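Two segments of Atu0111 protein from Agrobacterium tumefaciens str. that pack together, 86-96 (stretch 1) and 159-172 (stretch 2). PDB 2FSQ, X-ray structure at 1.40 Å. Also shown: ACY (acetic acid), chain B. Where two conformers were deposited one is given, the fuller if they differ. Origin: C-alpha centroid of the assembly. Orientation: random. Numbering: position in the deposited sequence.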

ATOM      1  N   THR A  86       3.554  -2.329   0.026  1.00 11.29           N
ATOM      2  CA  THR A  86       3.311  -3.627  -0.625  1.00 11.10           C
ATOM      3  C   THR A  86       4.345  -3.841  -1.736  1.00 11.00           C
ATOM      4  O   THR A  86       4.676  -2.922  -2.493  1.00 11.83           O
ATOM      5  CB  THR A  86       1.888  -3.670  -1.171  1.00 11.50           C
ATOM      6  OG1 THR A  86       0.998  -3.508  -0.064  1.00 13.34           O
ATOM      7  CG2 THR A  86       1.575  -5.001  -1.881  1.00 12.36           C
ATOM      8  N   VAL A  87       4.906  -5.048  -1.765  1.00 11.03           N
ATOM      9  CA  VAL A  87       5.829  -5.435  -2.832  1.00 11.63           C
ATOM     10  C   VAL A  87       5.067  -6.223  -3.900  1.00 11.73           C
ATOM     11  O   VAL A  87       5.239  -5.984  -5.088  1.00 11.68           O
ATOM     12  CB  VAL A  87       6.980  -6.290  -2.287  1.00 11.60           C
ATOM     13  CG1 VAL A  87       7.934  -6.737  -3.403  1.00 13.88           C
ATOM     14  CG2 VAL A  87       7.749  -5.489  -1.232  1.00 14.02           C
ATOM     15  N   PHE A  88       4.207  -7.147  -3.470  1.00 11.35           N
ATOM     16  CA  PHE A  88       3.397  -7.935  -4.415  1.00 11.31           C
ATOM     17  C   PHE A  88       2.110  -8.339  -3.727  1.00 11.81           C
ATOM     18  O   PHE A  88       2.157  -8.986  -2.680  1.00 12.31           O
ATOM     19  CB  PHE A  88       4.176  -9.179  -4.874  1.00 11.73           C
ATOM     20  CG  PHE A  88       3.508  -9.922  -5.992  1.00 11.86           C
ATOM     21  CD1 PHE A  88       3.784  -9.599  -7.307  1.00 12.41           C
ATOM     22  CD2 PHE A  88       2.607 -10.959  -5.731  1.00 11.50           C
ATOM     23  CE1 PHE A  88       3.180 -10.280  -8.360  1.00 12.88           C
ATOM     24  CE2 PHE A  88       1.982 -11.642  -6.783  1.00 12.30           C
ATOM     25  CZ  PHE A  88       2.287 -11.323  -8.087  1.00 11.71           C
ATOM     26  N   GLN A  89       0.960  -7.924  -4.276  1.00 10.81           N
ATOM     27  CA  GLN A  89      -0.331  -8.276  -3.677  1.00 12.05           C
ATOM     28  C   GLN A  89      -0.571  -9.766  -3.773  1.00 11.89           C
ATOM     29  O   GLN A  89      -0.406 -10.347  -4.844  1.00 12.35           O
ATOM     30  CB  GLN A  89      -1.492  -7.611  -4.411  1.00 12.52           C
ATOM     31  CG  GLN A  89      -1.625  -6.129  -4.204  1.00 13.39           C
ATOM     32  CD  GLN A  89      -2.948  -5.594  -4.765  1.00 14.21           C
ATOM     33  OE1 GLN A  89      -3.888  -6.353  -4.988  1.00 16.14           O
ATOM     34  NE2 GLN A  89      -3.017  -4.289  -4.993  1.00 15.52           N
ATOM     35  N   GLY A  90      -1.038 -10.360  -2.675  1.00 11.92           N
ATOM     36  CA  GLY A  90      -1.510 -11.747  -2.688  1.00 12.07           C
ATOM     37  C   GLY A  90      -3.002 -11.748  -3.016  1.00 11.95           C
ATOM     38  O   GLY A  90      -3.520 -10.839  -3.669  1.00 12.41           O
ATOM     39  N   VAL A  91      -3.713 -12.755  -2.536  1.00 11.99           N
ATOM     40  CA  VAL A  91      -5.154 -12.841  -2.806  1.00 12.23           C
ATOM     41  C   VAL A  91      -5.951 -12.137  -1.723  1.00 11.90           C
ATOM     42  O   VAL A  91      -5.439 -11.849  -0.639  1.00 12.58           O
ATOM     43  CB  VAL A  91      -5.656 -14.309  -2.960  1.00 12.53           C
ATOM     44  CG1 VAL A  91      -4.953 -14.977  -4.125  1.00 13.13           C
ATOM     45  CG2 VAL A  91      -5.448 -15.090  -1.659  1.00 14.17           C
ATOM     46  N   ILE A  92      -7.218 -11.866  -2.014  1.00 11.73           N
ATOM     47  CA  ILE A  92      -8.100 -11.238  -1.032  1.00 12.37           C
ATOM     48  C   ILE A  92      -9.540 -11.707  -1.230  1.00 12.73           C
ATOM     49  O   ILE A  92      -9.972 -11.967  -2.359  1.00 12.40           O
ATOM     50  CB  ILE A  92      -7.944  -9.667  -1.045  1.00 12.23           C
ATOM     51  CG1 ILE A  92      -8.512  -9.037   0.231  1.00 12.37           C
ATOM     52  CG2 ILE A  92      -8.553  -9.055  -2.320  1.00 12.95           C
ATOM     53  CD1 ILE A  92      -8.197  -7.517   0.367  1.00 13.68           C
ATOM     54  N   GLU A  93     -10.277 -11.803  -0.120  1.00 13.33           N
ATOM     55  CA  GLU A  93     -11.629 -12.346  -0.103  1.00 14.40           C
ATOM     56  C   GLU A  93     -12.576 -11.633  -1.067  1.00 13.51           C
ATOM     57  O   GLU A  93     -13.480 -12.257  -1.643  1.00 13.79           O
ATOM     58  CB  GLU A  93     -12.164 -12.234   1.324  1.00 15.32           C
ATOM     59  CG  GLU A  93     -13.624 -12.635   1.485  1.00 18.62           C
ATOM     60  CD  GLU A  93     -13.874 -14.101   1.165  1.00 22.85           C
ATOM     61  OE1 GLU A  93     -13.020 -14.941   1.502  1.00 26.68           O
ATOM     62  OE2 GLU A  93     -14.934 -14.407   0.582  1.00 27.03           O
ATOM     63  N   SER A  94     -12.348 -10.327  -1.219  1.00 13.37           N
ATOM     64  CA  SER A  94     -13.179  -9.449  -2.017  1.00 13.94           C
ATOM     65  C   SER A  94     -12.887  -9.480  -3.515  1.00 13.99           C
ATOM     66  O   SER A  94     -13.549  -8.773  -4.276  1.00 14.58           O
ATOM     67  CB  SER A  94     -13.029  -8.014  -1.521  1.00 14.06           C
ATOM     68  OG  SER A  94     -11.654  -7.678  -1.400  1.00 14.98           O
ATOM     69  N   ARG A  95     -11.910 -10.290  -3.946  1.00 13.18           N
ATOM     70  CA  ARG A  95     -11.557 -10.329  -5.359  1.00 13.60           C
ATOM     71  C   ARG A  95     -11.209 -11.755  -5.804  1.00 13.78           C
ATOM     72  O   ARG A  95     -10.065 -12.071  -6.135  1.00 13.65           O
ATOM     73  CB  ARG A  95     -10.459  -9.299  -5.680  1.00 13.93           C
ATOM     74  CG  ARG A  95     -10.272  -9.112  -7.173  1.00 15.87           C
ATOM     75  CD  ARG A  95      -9.706  -7.778  -7.538  1.00 19.06           C
ATOM     76  NE  ARG A  95      -8.453  -7.574  -6.860  1.00 19.28           N
ATOM     77  CZ  ARG A  95      -7.706  -6.481  -6.987  1.00 20.35           C
ATOM     78  NH1 ARG A  95      -6.572  -6.397  -6.293  1.00 19.31           N
ATOM     79  NH2 ARG A  95      -8.100  -5.476  -7.792  1.00 19.54           N
ATOM     80  N   ARG A  96     -12.238 -12.601  -5.814  1.00 13.39           N
ATOM     81  CA  ARG A  96     -12.060 -14.003  -6.146  1.00 13.92           C
ATOM     82  C   ARG A  96     -12.234 -14.181  -7.646  1.00 13.77           C
ATOM     83  O   ARG A  96     -13.256 -14.692  -8.116  1.00 14.99           O
ATOM     84  CB  ARG A  96     -13.038 -14.863  -5.359  1.00 14.41           C
ATOM     85  CG  ARG A  96     -12.722 -14.904  -3.898  1.00 14.46           C
ATOM     86  CD  ARG A  96     -13.830 -15.582  -3.114  1.00 15.70           C
ATOM     87  NE  ARG A  96     -13.416 -15.838  -1.734  1.00 14.88           N
ATOM     88  CZ  ARG A  96     -12.663 -16.873  -1.356  1.00 15.51           C
ATOM     89  NH1 ARG A  96     -12.233 -17.759  -2.250  1.00 16.31           N
ATOM     90  NH2 ARG A  96     -12.341 -17.025  -0.072  1.00 18.69           N
TER
HETATM   91  C   ACY B 450      -1.723  -0.821  -0.436  1.00 28.03           C
HETATM   92  O   ACY B 450      -1.625  -0.478   0.773  1.00 28.20           O
HETATM   93  OXT ACY B 450      -0.977  -1.670  -0.992  1.00 28.57           O
HETATM   94  CH3 ACY B 450      -2.756  -0.139  -1.288  1.00 28.45           C
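Stretch 2 159-172: WRDTFADFFGYRHP

Stretch 2 packs on stretch 1 as a helix end and the loop that follows it, closing around one buried aromatic, Phe 88, with two side-chain hydrogen bonds to backbone carbonyls beside the apolar packing. The stretch runs as a helix through Phe 167, then leaves helical geometry at Gly 168, whose positive phi favours glycine; Tyr 169 to His 171 are extended. The helix runs roughly the same way as stretch 1, Phe 88 lying nearest Arg 160 (CA to CA, 6.2 Å) and Gly 90 nearest Phe 167 (CA to CA, 7.4 Å); after Gly 168 the loop turns sharply, bringing His 171 nearest Gln 89 (CA to CA, 8.9 Å).

Phe 88, at the corner where stretch 1 turns, points its CA-to-CB bond toward stretch 2 with chi1 in t, and has the largest covered area of any residue here. Helix periodicity supplies much of its pocket. Phe 163 and Phe 167, one turn apart, both point toward stretch 1: Phe 163 CB sits over one face of the Phe 88 ring, 3.6 Å from Phe 88 CG, while Phe 167 CG lies 3.6 Å from Phe 88 CE2, the two rings meeting obliquely with planes at 46°. Ala 164 brings its CA within 3.8 Å of Phe 88 CZ. The loop completes the enclosure, with Tyr 169 CE1 3.7 Å from Phe 88 CE2 and the Tyr 169 O at the ring's edge, 3.7 Å from Phe 88 CZ; that carbonyl finds no hydrogen-bonding partner in the model.

The polar rule is side chain to backbone. Arg 160 starts sideways, but its end comes nearer, and its NH1 donates to Val 87 O at 2.9 Å with a nearly straight geometry; a water accepts from the same NH1 and from Gln 89 N, each at 2.9 Å. Tyr 169, likewise sideways at its base, reaches across so that its OH donates to Gln 89 O at 2.7 Å. Side chains can therefore engage stretch 1 where the two backbones share no hydrogen bond.

Gly 90 leaves room for Phe 167: its CA is 3.8 Å from Phe 167 CE1, and a CB would sit tightly at 3.5 Å from that Phe 167 CE1. The same Gly 90 CA is 3.0 Å from Tyr 169 OH. Farther along, His 171 points toward stretch 1, its CE1 3.3 Å from Gln 89 OE1, and a second water links His 171 NE2 (2.8 Å) to Gly 90 O (2.7 Å).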

ATOM      1  N   TRP A 159      12.278  -8.755  -7.979  1.00 15.58           N
ATOM      2  CA  TRP A 159      11.488  -9.351  -6.909  1.00 14.55           C
ATOM      3  C   TRP A 159      10.059  -9.627  -7.364  1.00 15.11           C
ATOM      4  O   TRP A 159       9.536 -10.710  -7.140  1.00 14.99           O
ATOM      5  CB  TRP A 159      11.450  -8.426  -5.695  1.00 14.95           C
ATOM      6  CG  TRP A 159      12.668  -8.469  -4.799  1.00 13.53           C
ATOM      7  CD1 TRP A 159      13.862  -7.817  -4.987  1.00 14.80           C
ATOM      8  CD2 TRP A 159      12.786  -9.170  -3.559  1.00 15.68           C
ATOM      9  NE1 TRP A 159      14.720  -8.080  -3.930  1.00 15.57           N
ATOM     10  CE2 TRP A 159      14.081  -8.910  -3.044  1.00 14.26           C
ATOM     11  CE3 TRP A 159      11.929 -10.005  -2.836  1.00 16.00           C
ATOM     12  CZ2 TRP A 159      14.522  -9.441  -1.827  1.00 15.98           C
ATOM     13  CZ3 TRP A 159      12.365 -10.531  -1.620  1.00 15.99           C
ATOM     14  CH2 TRP A 159      13.665 -10.269  -1.143  1.00 14.68           C
ATOM     15  N   ARG A 160       9.426  -8.644  -7.991  1.00 13.74           N
ATOM     16  CA  ARG A 160       8.021  -8.782  -8.390  1.00 13.62           C
ATOM     17  C   ARG A 160       7.843  -9.815  -9.483  1.00 14.98           C
ATOM     18  O   ARG A 160       6.898 -10.588  -9.436  1.00 14.82           O
ATOM     19  CB  ARG A 160       7.438  -7.429  -8.800  1.00 13.59           C
ATOM     20  CG  ARG A 160       7.097  -6.587  -7.576  1.00 13.39           C
ATOM     21  CD  ARG A 160       6.644  -5.171  -7.923  1.00 11.91           C
ATOM     22  NE  ARG A 160       5.636  -5.177  -8.986  1.00 10.38           N
ATOM     23  CZ  ARG A 160       4.343  -5.427  -8.797  1.00 10.45           C
ATOM     24  NH1 ARG A 160       3.875  -5.703  -7.581  1.00 11.81           N
ATOM     25  NH2 ARG A 160       3.523  -5.434  -9.845  1.00 11.31           N
ATOM     26  N   ASP A 161       8.748  -9.842 -10.452  1.00 14.67           N
ATOM     27  CA  ASP A 161       8.640 -10.847 -11.509  1.00 16.29           C
ATOM     28  C   ASP A 161       8.786 -12.239 -10.906  1.00 16.70           C
ATOM     29  O   ASP A 161       8.110 -13.193 -11.313  1.00 17.70           O
ATOM     30  CB  ASP A 161       9.724 -10.650 -12.570  1.00 16.44           C
ATOM     31  CG  ASP A 161       9.448  -9.473 -13.490  1.00 18.62           C
ATOM     32  OD1 ASP A 161       8.299  -8.973 -13.503  1.00 19.98           O
ATOM     33  OD2 ASP A 161      10.397  -9.042 -14.196  1.00 22.08           O
ATOM     34  N   THR A 162       9.677 -12.363  -9.927  1.00 16.03           N
ATOM     35  CA  THR A 162       9.881 -13.650  -9.297  1.00 16.86           C
ATOM     36  C   THR A 162       8.639 -14.026  -8.480  1.00 16.86           C
ATOM     37  O   THR A 162       8.176 -15.166  -8.535  1.00 17.12           O
ATOM     38  CB  THR A 162      11.172 -13.649  -8.427  1.00 16.54           C
ATOM     39  OG1 THR A 162      12.275 -13.169  -9.211  1.00 18.45           O
ATOM     40  CG2 THR A 162      11.504 -15.063  -7.903  1.00 17.84           C
ATOM     41  N   PHE A 163       8.065 -13.067  -7.752  1.00 16.07           N
ATOM     42  CA  PHE A 163       6.829 -13.347  -7.037  1.00 16.12           C
ATOM     43  C   PHE A 163       5.697 -13.771  -7.952  1.00 16.59           C
ATOM     44  O   PHE A 163       4.902 -14.628  -7.570  1.00 16.17           O
ATOM     45  CB  PHE A 163       6.377 -12.162  -6.184  1.00 15.55           C
ATOM     46  CG  PHE A 163       7.122 -12.040  -4.868  1.00 15.07           C
ATOM     47  CD1 PHE A 163       7.203 -13.115  -3.975  1.00 16.53           C
ATOM     48  CD2 PHE A 163       7.706 -10.842  -4.514  1.00 14.21           C
ATOM     49  CE1 PHE A 163       7.887 -12.974  -2.758  1.00 17.02           C
ATOM     50  CE2 PHE A 163       8.370 -10.687  -3.321  1.00 15.17           C
ATOM     51  CZ  PHE A 163       8.482 -11.751  -2.443  1.00 15.91           C
ATOM     52  N   ALA A 164       5.620 -13.182  -9.143  1.00 16.55           N
ATOM     53  CA  ALA A 164       4.558 -13.551 -10.084  1.00 17.71           C
ATOM     54  C   ALA A 164       4.658 -15.029 -10.426  1.00 18.46           C
ATOM     55  O   ALA A 164       3.648 -15.711 -10.525  1.00 18.20           O
ATOM     56  CB  ALA A 164       4.624 -12.692 -11.342  1.00 18.06           C
ATOM     57  N   ASP A 165       5.880 -15.532 -10.582  1.00 18.51           N
ATOM     58  CA  ASP A 165       6.079 -16.962 -10.832  1.00 20.38           C
ATOM     59  C   ASP A 165       5.595 -17.821  -9.669  1.00 20.46           C
ATOM     60  O   ASP A 165       4.937 -18.837  -9.871  1.00 21.55           O
ATOM     61  CB  ASP A 165       7.553 -17.256 -11.122  1.00 21.16           C
ATOM     62  CG  ASP A 165       8.004 -16.727 -12.464  1.00 24.72           C
ATOM     63  OD1 ASP A 165       7.147 -16.494 -13.345  1.00 28.50           O
ATOM     64  OD2 ASP A 165       9.232 -16.539 -12.640  1.00 29.86           O
ATOM     65  N   PHE A 166       5.938 -17.429  -8.444  1.00 19.16           N
ATOM     66  CA  PHE A 166       5.496 -18.180  -7.261  1.00 18.73           C
ATOM     67  C   PHE A 166       3.997 -18.092  -6.983  1.00 18.76           C
ATOM     68  O   PHE A 166       3.357 -19.065  -6.595  1.00 19.58           O
ATOM     69  CB  PHE A 166       6.314 -17.762  -6.026  1.00 19.39           C
ATOM     70  CG  PHE A 166       7.689 -18.389  -5.979  1.00 19.37           C
ATOM     71  CD1 PHE A 166       8.716 -17.923  -6.793  1.00 21.13           C
ATOM     72  CD2 PHE A 166       7.941 -19.463  -5.136  1.00 21.65           C
ATOM     73  CE1 PHE A 166       9.985 -18.498  -6.749  1.00 21.60           C
ATOM     74  CE2 PHE A 166       9.212 -20.046  -5.087  1.00 21.88           C
ATOM     75  CZ  PHE A 166      10.220 -19.573  -5.897  1.00 22.11           C
ATOM     76  N   PHE A 167       3.430 -16.910  -7.181  1.00 16.67           N
ATOM     77  CA  PHE A 167       2.009 -16.707  -6.907  1.00 16.58           C
ATOM     78  C   PHE A 167       1.117 -17.230  -8.031  1.00 16.67           C
ATOM     79  O   PHE A 167      -0.049 -17.549  -7.791  1.00 17.90           O
ATOM     80  CB  PHE A 167       1.733 -15.227  -6.615  1.00 16.13           C
ATOM     81  CG  PHE A 167       2.017 -14.835  -5.193  1.00 15.90           C
ATOM     82  CD1 PHE A 167       0.972 -14.691  -4.290  1.00 16.61           C
ATOM     83  CD2 PHE A 167       3.328 -14.609  -4.745  1.00 15.80           C
ATOM     84  CE1 PHE A 167       1.204 -14.330  -2.958  1.00 17.04           C
ATOM     85  CE2 PHE A 167       3.568 -14.244  -3.410  1.00 16.83           C
ATOM     86  CZ  PHE A 167       2.504 -14.109  -2.520  1.00 15.79           C
ATOM     87  N   GLY A 168       1.673 -17.299  -9.240  1.00 16.10           N
ATOM     88  CA  GLY A 168       0.982 -17.885 -10.390  1.00 16.54           C
ATOM     89  C   GLY A 168      -0.061 -16.989 -11.032  1.00 16.17           C
ATOM     90  O   GLY A 168      -0.987 -17.473 -11.677  1.00 17.10           O
ATOM     91  N   TYR A 169       0.108 -15.675 -10.895  1.00 15.26           N
ATOM     92  CA  TYR A 169      -0.699 -14.703 -11.624  1.00 14.17           C
ATOM     93  C   TYR A 169       0.070 -13.404 -11.694  1.00 14.13           C
ATOM     94  O   TYR A 169       1.066 -13.212 -10.978  1.00 14.23           O
ATOM     95  CB  TYR A 169      -2.066 -14.449 -10.952  1.00 13.81           C
ATOM     96  CG  TYR A 169      -1.947 -13.951  -9.520  1.00 13.43           C
ATOM     97  CD1 TYR A 169      -1.622 -12.618  -9.238  1.00 12.92           C
ATOM     98  CD2 TYR A 169      -2.159 -14.804  -8.456  1.00 12.58           C
ATOM     99  CE1 TYR A 169      -1.513 -12.169  -7.922  1.00 12.85           C
ATOM    100  CE2 TYR A 169      -2.050 -14.366  -7.154  1.00 12.50           C
ATOM    101  CZ  TYR A 169      -1.736 -13.050  -6.892  1.00 12.37           C
ATOM    102  OH  TYR A 169      -1.631 -12.659  -5.587  1.00 12.64           O
ATOM    103  N   ARG A 170      -0.394 -12.529 -12.589  0.60 14.07           N
ATOM    104  CA  ARG A 170       0.075 -11.143 -12.720  0.60 14.57           C
ATOM    105  C   ARG A 170      -1.158 -10.261 -12.877  0.60 13.88           C
ATOM    106  O   ARG A 170      -2.094 -10.609 -13.618  0.60 13.72           O
ATOM    107  CB  ARG A 170       0.964 -10.959 -13.962  0.60 15.26           C
ATOM    108  CG  ARG A 170       2.384 -11.483 -13.833  0.60 17.00           C
ATOM    109  CD  ARG A 170       3.137 -11.450 -15.166  0.60 16.58           C
ATOM    110  NE  ARG A 170       4.535 -11.859 -15.012  0.60 20.50           N
ATOM    111  CZ  ARG A 170       5.578 -11.175 -15.473  0.60 21.59           C
ATOM    112  NH1 ARG A 170       5.405 -10.048 -16.148  0.60 22.77           N
ATOM    113  NH2 ARG A 170       6.805 -11.633 -15.274  0.60 22.85           N
ATOM    114  N   HIS A 171      -1.166  -9.122 -12.189  1.00 12.50           N
ATOM    115  CA  HIS A 171      -2.238  -8.136 -12.397  1.00 12.58           C
ATOM    116  C   HIS A 171      -1.988  -7.352 -13.692  1.00 12.96           C
ATOM    117  O   HIS A 171      -0.863  -7.324 -14.196  1.00 12.25           O
ATOM    118  CB  HIS A 171      -2.293  -7.163 -11.221  1.00 12.51           C
ATOM    119  CG  HIS A 171      -2.705  -7.793  -9.930  1.00 11.62           C
ATOM    120  ND1 HIS A 171      -2.950  -7.050  -8.792  1.00 12.69           N
ATOM    121  CD2 HIS A 171      -2.914  -9.094  -9.587  1.00 11.88           C
ATOM    122  CE1 HIS A 171      -3.300  -7.864  -7.810  1.00 13.10           C
ATOM    123  NE2 HIS A 171      -3.299  -9.105  -8.264  1.00 11.98           N
ATOM    124  N   PRO A 172      -3.042  -6.722 -14.238  1.00 13.38           N
ATOM    125  CA  PRO A 172      -2.866  -5.896 -15.447  1.00 12.82           C
ATOM    126  C   PRO A 172      -1.777  -4.823 -15.339  1.00 13.37           C
ATOM    127  O   PRO A 172      -1.084  -4.550 -16.314  1.00 14.29           O
ATOM    128  CB  PRO A 172      -4.259  -5.259 -15.637  1.00 13.43           C
ATOM    129  CG  PRO A 172      -5.170  -6.338 -15.100  1.00 13.92           C
ATOM    130  CD  PRO A 172      -4.469  -6.830 -13.855  1.00 13.27           C
TER
HETATM  131  O   HOH W   1       1.196  -6.506  -6.790  1.00 12.11           O
HETATM  132  O   HOH W   2      -4.305 -10.761  -6.270  1.00 13.60           O